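Local coordinates for epimerase family protein SDR39U1 (PDB 4B4O) that is a putative NADP-dependent oxidoreductase of the NAD(P)-dependent epimerase/dehydratase family and binds NADPH, at residues E84-L89 with T137-A142; L88-I93 with A143-D148; T203-L206 with H210-G213; R271-A274 with Q278-F281. The protein carries 3 engineered substitutions. All coordinates share one frame; numbering follows the deposited sequence.

Contact 1 of 4, residues E84-L89 with T137-A142; sequences ETTQLL and TKWEAA. With NDP (NADPH dihydro-nicotinamide-adenine-dinucleotide phosphate), chain I.
Thr-86 and Trp-139 cross at about a right angle, the hydroxyl meeting the pyrrole edge of the indole in its plane: Thr-86 OG1 lies 3.4 Å from Trp-139 NE1. That hydroxyl is hydrogen-bonded to Arg-82 O and to Asn-57 ND2. The methyl takes the other direction. With Thr-86 CG2 anti to the backbone N (chi1 of OG1 -59°), it faces Ala-142 and comes within 4.0 Å of Ala-142 CB. Segments 84-89 and 137-142 of helices 72-95 and 131-143 run nearly parallel, at 19°, their axes 8.8 Å apart at the closest, as neighbouring helices on one side of the parallel sheet of a Rossmann fold, and Leu-105 of strand 102-108 touches both Thr-86 and Trp-139. Such close backbones suit alanine: Gln-87 CA is 5.1 Å from Ala-142 CA, and the Gln-87 chain bends at chi2 to lay its amide beside the methyl. The indole spans from helix to cofactor, its benzo end bringing Trp-139 CZ2 to 3.3 Å from NADPH O3D and CH2 to 3.4 Å from O2D. Replacing Trp-139 by an alanine would probably open a gap between Thr-86 and the nicotinamide ribose, leaving that sugar without its aromatic neighbour.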
# COMPACT_ATOMS: atom_id res chain seq x y z
N GLU A 84 14.08 8.47 -2.41
CA GLU A 84 14.59 9.72 -1.83
C GLU A 84 13.86 10.05 -0.55
O GLU A 84 14.50 10.30 0.46
CB GLU A 84 14.52 10.89 -2.82
CG GLU A 84 15.49 10.73 -3.97
CD GLU A 84 15.31 11.75 -5.08
OE1 GLU A 84 14.87 12.91 -4.80
OE2 GLU A 84 15.69 11.43 -6.24
N THR A 85 12.53 10.05 -0.57
CA THR A 85 11.77 10.33 0.66
C THR A 85 12.08 9.31 1.76
O THR A 85 12.32 9.69 2.90
CB THR A 85 10.24 10.37 0.44
OG1 THR A 85 9.78 9.09 -0.02
CG2 THR A 85 9.87 11.48 -0.53
N THR A 86 12.15 8.04 1.40
CA THR A 86 12.47 7.01 2.37
C THR A 86 13.88 7.22 2.96
O THR A 86 14.08 7.12 4.17
CB THR A 86 12.33 5.60 1.77
OG1 THR A 86 10.99 5.42 1.31
CG2 THR A 86 12.67 4.49 2.79
N GLN A 87 14.84 7.51 2.11
CA GLN A 87 16.23 7.66 2.54
C GLN A 87 16.38 8.87 3.43
O GLN A 87 17.11 8.86 4.41
CB GLN A 87 17.14 7.75 1.31
CG GLN A 87 18.62 7.94 1.62
CD GLN A 87 19.51 6.90 0.91
OE1 GLN A 87 20.49 7.24 0.20
NE2 GLN A 87 19.18 5.62 1.11
N LEU A 88 15.62 9.91 3.11
CA LEU A 88 15.69 11.17 3.84
C LEU A 88 15.18 10.98 5.26
O LEU A 88 15.74 11.53 6.21
CB LEU A 88 14.84 12.23 3.12
CG LEU A 88 15.34 13.68 3.04
CD1 LEU A 88 16.85 13.86 3.02
CD2 LEU A 88 14.70 14.32 1.79
N LEU A 89 14.11 10.21 5.39
CA LEU A 89 13.58 9.86 6.70
C LEU A 89 14.53 8.96 7.47
O LEU A 89 14.77 9.16 8.66
CB LEU A 89 12.21 9.18 6.55
CG LEU A 89 11.00 10.12 6.59
CD1 LEU A 89 9.68 9.46 6.18
CD2 LEU A 89 10.90 10.73 7.98
N THR A 137 12.68 -3.99 -3.63
CA THR A 137 14.00 -4.30 -3.01
C THR A 137 14.75 -3.03 -2.63
O THR A 137 15.17 -2.85 -1.50
CB THR A 137 14.89 -5.20 -3.92
OG1 THR A 137 14.27 -6.47 -4.12
CG2 THR A 137 16.27 -5.44 -3.31
N LYS A 138 14.87 -2.13 -3.59
CA LYS A 138 15.63 -0.88 -3.40
C LYS A 138 14.95 0.03 -2.38
O LYS A 138 15.59 0.68 -1.57
CB LYS A 138 15.78 -0.12 -4.73
CG LYS A 138 16.73 -0.78 -5.71
CD LYS A 138 16.37 -0.38 -7.13
CE LYS A 138 17.52 -0.58 -8.11
NZ LYS A 138 16.99 -0.77 -9.49
N TRP A 139 13.63 0.04 -2.44
CA TRP A 139 12.79 0.80 -1.54
C TRP A 139 12.98 0.36 -0.11
O TRP A 139 13.18 1.18 0.78
CB TRP A 139 11.35 0.56 -1.98
CG TRP A 139 10.29 1.53 -1.55
CD1 TRP A 139 10.39 2.61 -0.68
CD2 TRP A 139 8.89 1.47 -1.94
NE1 TRP A 139 9.16 3.21 -0.54
CE2 TRP A 139 8.23 2.58 -1.27
CE3 TRP A 139 8.15 0.65 -2.75
CZ2 TRP A 139 6.89 2.81 -1.42
CZ3 TRP A 139 6.79 0.91 -2.90
CH2 TRP A 139 6.18 1.97 -2.25
N GLU A 140 12.93 -0.94 0.12
CA GLU A 140 13.16 -1.48 1.44
C GLU A 140 14.60 -1.24 1.87
O GLU A 140 14.86 -0.89 3.02
CB GLU A 140 12.79 -2.98 1.49
CG GLU A 140 11.28 -3.16 1.31
CD GLU A 140 10.79 -4.62 1.32
OE1 GLU A 140 11.57 -5.54 1.61
OE2 GLU A 140 9.58 -4.81 1.03
N ALA A 141 15.54 -1.38 0.94
CA ALA A 141 16.94 -1.10 1.26
C ALA A 141 17.11 0.33 1.75
O ALA A 141 17.93 0.61 2.63
CB ALA A 141 17.82 -1.34 0.04
N ALA A 142 16.37 1.25 1.14
CA ALA A 142 16.47 2.66 1.45
C ALA A 142 16.01 2.94 2.88
O ALA A 142 16.50 3.86 3.53
CB ALA A 142 15.67 3.45 0.44
PA NDP I . -1.37 8.32 -2.68
O1A NDP I . -0.93 8.64 -4.14
O2A NDP I . -2.81 8.60 -2.22
O5B NDP I . -0.49 9.15 -1.58
C5B NDP I . 0.85 9.44 -1.93
C4B NDP I . 1.27 10.68 -1.19
O4B NDP I . 2.68 10.82 -1.38
C3B NDP I . 0.58 11.93 -1.72
O3B NDP I . -0.49 12.42 -0.86
C2B NDP I . 1.69 12.97 -1.81
O2B NDP I . 1.74 13.80 -0.65
C1B NDP I . 2.95 12.16 -1.79
N9A NDP I . 3.43 12.13 -3.17
C8A NDP I . 2.78 11.93 -4.36
N7A NDP I . 3.69 12.07 -5.41
C5A NDP I . 4.90 12.36 -4.86
C6A NDP I . 6.27 12.62 -5.33
N6A NDP I . 6.59 12.57 -6.64
N1A NDP I . 7.22 12.90 -4.42
C2A NDP I . 6.91 12.95 -3.09
N3A NDP I . 5.69 12.70 -2.58
C4A NDP I . 4.71 12.40 -3.41
O3 NDP I . -0.94 6.76 -2.55
PN NDP I . -1.60 5.74 -1.50
O1N NDP I . -2.01 6.51 -0.26
O2N NDP I . -2.66 4.93 -2.19
O5D NDP I . -0.34 4.73 -1.18
C5D NDP I . 0.77 5.34 -0.49
C4D NDP I . 2.04 4.53 -0.62
O4D NDP I . 1.63 3.17 -0.49
C3D NDP I . 2.74 4.63 -1.99
O3D NDP I . 4.19 4.65 -1.83
C2D NDP I . 2.23 3.41 -2.76
O2D NDP I . 3.14 2.76 -3.66
C1D NDP I . 2.02 2.42 -1.64
N1N NDP I . 1.04 1.37 -1.96
C2N NDP I . -0.23 1.67 -2.30
C3N NDP I . -1.14 0.69 -2.59
C7N NDP I . -2.53 1.08 -2.94
O7N NDP I . -2.89 2.22 -2.65
N7N NDP I . -3.35 0.22 -3.54
C4N NDP I . -0.78 -0.76 -2.50
C5N NDP I . 0.61 -0.98 -2.11
C6N NDP I . 1.45 0.09 -1.86
P2B NDP I . 1.98 15.42 -0.84
O1X NDP I . 3.46 15.60 -1.11
O2X NDP I . 1.09 15.90 -2.02
O3X NDP I . 1.56 15.83 0.60

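Contact 2 of 4, residues L88-I93 with A143-D148; sequences LLAKAI and ARLPGD
Leu-145 reaches from the loop after helix 131-143 to helix 72-95, where Ala-90 and Ile-93, one helical turn apart, receive it. The loop belongs to a beta-alpha-beta unit of the Rossmann fold: strand 102-108 leads through helix 131-143 to the parallel strand 151-161. Residues 143-148 form the link in which the chain turns back toward the sheet.

The two methyls of Leu-145 divide the apolar work: CD1 goes to Ile-93, with Leu-145 CD1 3.9 Å from Ile-93 CG2, while CD2 goes to Ala-90, with Leu-145 CD2 4.2 Å from Ala-90 CB. The side chains of Leu-145 and Ile-93 lie roughly perpendicular. Ile-93 offers its short branch because CG2 stands anti to the backbone N while CG1 lies beside that N (chi1 -68°). A forked leucine suits a place where two separate residues must be met, and the small Ala-90 lets the loop come close, its CA 5.6 Å from that of Ala-143. Trp-103 of strand 102-108 touches both Leu-145 and Ile-93.

The polar bonds that fix the loop run to other parts of the unit. Ala-143 O accepts a hydrogen bond from Trp-103 NE1, and Leu-145 O one from Gln-152 NE2, so two carbonyls of this link are satisfied from strands 102-108 and 151-161.

Backbone and side chain also meet directly: Leu-145 CD2 rests 3.6 Å from Ala-90 O, a carbonyl that also accepts a weak hydrogen bond from Thr-94 OG1.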
# COMPACT_ATOMS: atom_id res chain seq x y z
N LEU A 88 15.62 9.91 3.11
CA LEU A 88 15.69 11.17 3.84
C LEU A 88 15.18 10.98 5.26
O LEU A 88 15.74 11.53 6.21
CB LEU A 88 14.84 12.23 3.12
CG LEU A 88 15.34 13.68 3.04
CD1 LEU A 88 16.85 13.86 3.02
CD2 LEU A 88 14.70 14.32 1.79
N LEU A 89 14.11 10.21 5.39
CA LEU A 89 13.58 9.86 6.70
C LEU A 89 14.53 8.96 7.47
O LEU A 89 14.77 9.16 8.66
CB LEU A 89 12.21 9.18 6.55
CG LEU A 89 11.00 10.12 6.59
CD1 LEU A 89 9.68 9.46 6.18
CD2 LEU A 89 10.90 10.73 7.98
N ALA A 90 15.07 7.95 6.78
CA ALA A 90 16.03 7.02 7.38
C ALA A 90 17.26 7.74 7.97
O ALA A 90 17.61 7.53 9.12
CB ALA A 90 16.47 6.00 6.34
N LYS A 91 17.87 8.60 7.18
CA LYS A 91 19.02 9.38 7.63
C LYS A 91 18.65 10.31 8.79
O LYS A 91 19.45 10.51 9.70
CB LYS A 91 19.65 10.15 6.48
CG LYS A 91 20.33 9.23 5.46
CD LYS A 91 21.05 10.01 4.37
CE LYS A 91 21.75 9.09 3.34
NZ LYS A 91 23.04 9.71 2.87
N ALA A 92 17.45 10.86 8.76
CA ALA A 92 16.98 11.76 9.82
C ALA A 92 16.82 11.02 11.13
O ALA A 92 17.19 11.53 12.19
CB ALA A 92 15.69 12.44 9.42
N ILE A 93 16.29 9.80 11.05
CA ILE A 93 16.17 8.93 12.22
C ILE A 93 17.54 8.57 12.79
O ILE A 93 17.76 8.68 13.99
CB ILE A 93 15.43 7.64 11.89
CG1 ILE A 93 13.95 7.91 11.59
CG2 ILE A 93 15.60 6.69 13.07
CD1 ILE A 93 13.20 6.72 11.05
N ALA A 143 15.08 2.13 3.36
CA ALA A 143 14.54 2.30 4.71
C ALA A 143 15.42 1.68 5.79
O ALA A 143 15.22 1.97 6.97
CB ALA A 143 13.14 1.70 4.78
N ARG A 144 16.34 0.79 5.42
CA ARG A 144 16.95 -0.10 6.40
C ARG A 144 17.94 0.64 7.30
O ARG A 144 18.91 1.18 6.84
CB ARG A 144 17.64 -1.29 5.71
CG ARG A 144 18.39 -2.35 6.59
CD ARG A 144 18.36 -3.65 5.83
NE ARG A 144 17.01 -4.19 5.61
CZ ARG A 144 16.45 -4.57 4.45
NH1 ARG A 144 17.11 -4.54 3.29
NH2 ARG A 144 15.18 -5.00 4.45
N LEU A 145 17.66 0.63 8.59
CA LEU A 145 18.52 1.23 9.60
C LEU A 145 19.46 0.15 10.12
O LEU A 145 19.05 -0.99 10.30
CB LEU A 145 17.70 1.75 10.78
CG LEU A 145 16.55 2.74 10.55
CD1 LEU A 145 15.75 2.99 11.83
CD2 LEU A 145 17.11 4.05 9.99
N PRO A 146 20.73 0.51 10.34
CA PRO A 146 21.56 -0.41 11.09
C PRO A 146 21.18 -0.26 12.55
O PRO A 146 20.65 0.80 12.95
CB PRO A 146 23.00 0.12 10.83
CG PRO A 146 22.83 1.60 10.65
CD PRO A 146 21.42 1.79 10.07
N GLY A 147 21.53 -1.24 13.37
CA GLY A 147 21.38 -1.05 14.80
C GLY A 147 19.97 -1.36 15.20
O GLY A 147 19.08 -1.44 14.35
N ASP A 148 19.78 -1.48 16.51
CA ASP A 148 18.53 -1.97 17.08
C ASP A 148 17.79 -0.89 17.87
O ASP A 148 16.74 -1.18 18.46
CB ASP A 148 18.86 -3.18 17.97
CG ASP A 148 17.87 -4.33 17.81
OD1 ASP A 148 17.11 -4.36 16.78
OD2 ASP A 148 17.87 -5.20 18.72

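Contact 3 of 4, residues T203-L206 with H210-G213; sequences THAL and HVHG
His-210 brings its ring obliquely toward that of His-204, the centroids 6.0 Å apart and the planes inclined at 71°. The two share an acceptor: His-204 NE2 and His-210 NE2 are each hydrogen-bonded to the backbone carbonyl of Thr-275, and lie 4.2 Å from each other. Histidine suits both places because its ring can direct a nitrogen to a distant carbonyl. For His-204, CG anti to the backbone N (chi1 -170°) swings the ring from the helix flank toward the loop.

Val-211 follows and packs its two methyls against the helix. Val-211 CG1 is 4.1 Å from Ala-205 CA, whereas Val-211 CG2 approaches the His-204 ring, 4.2 Å from CD2. A compact branched residue opposite an alanine lets the chain stay near the helix it has just left. In this Rossmann-type fold, segment 210-213 is the short connection from helix 195-207 to strand 213-217, which runs parallel to strand 151-161. Val-153 of strand 151-161 touches both Ala-205 and Val-211, and Arg-151 NH1 is hydrogen-bonded to the carbonyls of both.

His-212 turns away from the helix and braces the loop itself: His-212 ND1 donates to His-210 O at 3.1 Å, with an N-H...O angle of 149°. The acceptor lies in the plane of the imidazole, but the donor sits above the carbonyl plane.

At Gly-213 the strand begins, with backbone hydrogen bonds to Gln-152 and Val-154; its positive phi is readily adopted by a residue lacking a side chain.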
# COMPACT_ATOMS: atom_id res chain seq x y z
N THR A 203 -1.03 0.63 12.35
CA THR A 203 -1.19 1.08 13.72
C THR A 203 -0.70 0.05 14.72
O THR A 203 -0.09 0.39 15.72
CB THR A 203 -2.65 1.43 13.99
OG1 THR A 203 -3.02 2.51 13.13
CG2 THR A 203 -2.86 1.86 15.43
N HIS A 204 -1.00 -1.21 14.46
CA HIS A 204 -0.55 -2.26 15.32
C HIS A 204 0.96 -2.33 15.31
O HIS A 204 1.59 -2.59 16.35
CB HIS A 204 -1.20 -3.57 14.89
CG HIS A 204 -1.00 -4.69 15.86
ND1 HIS A 204 -1.41 -4.63 17.11
CD2 HIS A 204 -0.40 -5.94 15.71
CE1 HIS A 204 -1.10 -5.76 17.74
NE2 HIS A 204 -0.49 -6.57 16.87
N ALA A 205 1.57 -2.14 14.13
CA ALA A 205 3.03 -2.15 14.01
C ALA A 205 3.63 -1.02 14.85
O ALA A 205 4.60 -1.20 15.57
CB ALA A 205 3.46 -2.01 12.56
N LEU A 206 3.00 0.15 14.78
CA LEU A 206 3.45 1.30 15.55
C LEU A 206 3.29 1.10 17.06
O LEU A 206 4.12 1.51 17.81
CB LEU A 206 2.73 2.57 15.09
CG LEU A 206 3.03 3.05 13.67
CD1 LEU A 206 2.07 4.12 13.17
CD2 LEU A 206 4.43 3.61 13.63
N HIS A 210 6.45 -5.92 19.98
CA HIS A 210 6.95 -7.23 19.54
C HIS A 210 6.95 -7.38 18.03
O HIS A 210 7.45 -8.38 17.49
CB HIS A 210 6.13 -8.36 20.17
CG HIS A 210 4.67 -8.36 19.78
ND1 HIS A 210 3.70 -7.80 20.55
CD2 HIS A 210 4.03 -8.88 18.66
CE1 HIS A 210 2.50 -7.95 19.95
NE2 HIS A 210 2.70 -8.60 18.79
N VAL A 211 6.39 -6.41 17.32
CA VAL A 211 6.24 -6.51 15.88
C VAL A 211 7.49 -5.99 15.19
O VAL A 211 7.89 -4.87 15.42
CB VAL A 211 5.00 -5.72 15.40
CG1 VAL A 211 4.85 -5.82 13.88
CG2 VAL A 211 3.76 -6.21 16.14
N HIS A 212 8.07 -6.80 14.31
CA HIS A 212 9.27 -6.40 13.57
C HIS A 212 9.29 -7.09 12.22
O HIS A 212 8.66 -8.12 12.05
CB HIS A 212 10.53 -6.75 14.36
CG HIS A 212 10.63 -8.22 14.69
ND1 HIS A 212 9.87 -8.82 15.68
CD2 HIS A 212 11.39 -9.26 14.07
CE1 HIS A 212 10.14 -10.17 15.69
NE2 HIS A 212 11.07 -10.44 14.72
N GLY A 213 9.99 -6.52 11.25
CA GLY A 213 10.21 -7.19 9.97
C GLY A 213 9.09 -7.04 8.98
O GLY A 213 8.34 -6.08 9.00

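Contact 4 of 4, residues R271-A274 with Q278-F281; sequences RTLA and QYSF
The methyl of Thr-272 meets the phenol oxygen of Tyr-279: Thr-272 CG2 is 3.5 Å from Tyr-279 OH. With CG2 anti to the backbone N (chi1 of OG1 -52°), the methyl is turned to the tyrosine and the hydroxyl is left for another partner, Asn-216 O, with which Thr-272 OG1 makes a hydrogen bond. A beta-branched residue with one apolar and one polar arm thus serves two neighbours at once.

Leu-273, the next residue, comes at the ring from its edge. Leu-273 CD2 lies in the ring plane, 3.7 Å from Tyr-279 CE1 and 4.0 Å from Tyr-279 CD1, so the methyl abuts the rim of the phenol while Tyr-277 makes an edge-to-face contact with the same ring. The tyrosine suits this place because its flat ring offers carbon to leucine while its hydroxyl reaches on to Val-218 O in a weak hydrogen bond. An alanine in place of Tyr-279 is likely to take from the Leu-273 methyl the aromatic rim it rests on, and from Val-218 O its weak donor.

In this way the chain folds back on helix 270-274 within the C-terminal DUF1731 region. Thr-272 also lies against Leu-215 of strand 213-217, both Thr-272 and Tyr-279 touch Ile-201 of helix 195-207, and Phe-281 beyond them packs on helix 284-293.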
# COMPACT_ATOMS: atom_id res chain seq x y z
N ARG A 271 2.87 -13.86 8.88
CA ARG A 271 3.49 -13.06 9.91
C ARG A 271 2.55 -11.98 10.44
O ARG A 271 2.58 -11.64 11.62
CB ARG A 271 4.85 -12.52 9.43
CG ARG A 271 5.88 -13.63 9.39
CD ARG A 271 7.32 -13.20 9.19
NE ARG A 271 7.56 -11.84 9.61
CZ ARG A 271 7.90 -11.44 10.82
NH1 ARG A 271 8.04 -12.29 11.82
NH2 ARG A 271 8.09 -10.15 11.04
N THR A 272 1.72 -11.44 9.56
CA THR A 272 0.77 -10.42 9.96
C THR A 272 -0.16 -11.01 11.02
O THR A 272 -0.40 -10.39 12.06
CB THR A 272 -0.07 -9.89 8.78
OG1 THR A 272 0.79 -9.49 7.71
CG2 THR A 272 -0.92 -8.71 9.19
N LEU A 273 -0.71 -12.18 10.75
CA LEU A 273 -1.61 -12.82 11.71
C LEU A 273 -0.87 -13.17 13.01
O LEU A 273 -1.42 -13.08 14.10
CB LEU A 273 -2.28 -14.05 11.09
CG LEU A 273 -3.39 -13.79 10.05
CD1 LEU A 273 -3.78 -15.03 9.25
CD2 LEU A 273 -4.56 -13.12 10.75
N ALA A 274 0.40 -13.54 12.89
CA ALA A 274 1.22 -13.92 14.04
C ALA A 274 1.48 -12.76 14.97
O ALA A 274 1.84 -12.99 16.11
CB ALA A 274 2.55 -14.50 13.55
N GLN A 278 -6.00 -8.52 14.23
CA GLN A 278 -7.27 -9.15 13.91
C GLN A 278 -8.06 -8.29 12.93
O GLN A 278 -8.35 -7.14 13.19
CB GLN A 278 -8.04 -9.40 15.19
CG GLN A 278 -7.35 -10.45 16.05
CD GLN A 278 -8.13 -10.88 17.28
OE1 GLN A 278 -8.41 -10.06 18.15
NE2 GLN A 278 -8.48 -12.16 17.36
N TYR A 279 -8.39 -8.89 11.79
CA TYR A 279 -8.96 -8.16 10.65
C TYR A 279 -10.42 -7.79 10.87
O TYR A 279 -11.19 -8.60 11.39
CB TYR A 279 -8.86 -9.00 9.38
CG TYR A 279 -7.48 -9.10 8.79
CD1 TYR A 279 -6.55 -10.00 9.28
CD2 TYR A 279 -7.10 -8.28 7.75
CE1 TYR A 279 -5.29 -10.11 8.75
CE2 TYR A 279 -5.83 -8.37 7.21
CZ TYR A 279 -4.93 -9.29 7.72
OH TYR A 279 -3.67 -9.40 7.18
N SER A 280 -10.77 -6.56 10.51
CA SER A 280 -12.17 -6.11 10.52
C SER A 280 -12.93 -6.63 9.30
O SER A 280 -14.14 -6.88 9.37
CB SER A 280 -12.24 -4.60 10.55
OG SER A 280 -11.76 -4.12 11.78
N PHE A 281 -12.23 -6.77 8.19
CA PHE A 281 -12.85 -7.17 6.92
C PHE A 281 -11.99 -8.23 6.21
O PHE A 281 -11.45 -8.00 5.14
CB PHE A 281 -13.04 -5.93 6.02
CG PHE A 281 -13.86 -4.84 6.64
CD1 PHE A 281 -15.24 -4.94 6.68
CD2 PHE A 281 -13.26 -3.71 7.17
CE1 PHE A 281 -16.01 -3.94 7.28
CE2 PHE A 281 -14.01 -2.71 7.76
CZ PHE A 281 -15.38 -2.83 7.82

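How the contacts relate
From the N terminus, helix 72-95 opens both contact 1 and contact 2, from overlapping segments that share Leu-88 and Leu-89. Contact 1 closes at helix 131-143 and contact 2 just beyond it, so their spans overlap and neither nests cleanly in the other; the two touch, centres 9 Å apart. Together they tie two neighbouring helices and the loop before strand 151-161. Contacts 3 and 4 follow in series, each with only three residues between its segments: contact 3 joins helix 195-207 to the approach of strand 213-217, and contact 4 folds the chain after helix 270-274 back against that helix. Thr-275, in the loop of contact 4, receives both histidines of contact 3, linking the Rossmann and DUF1731 regions.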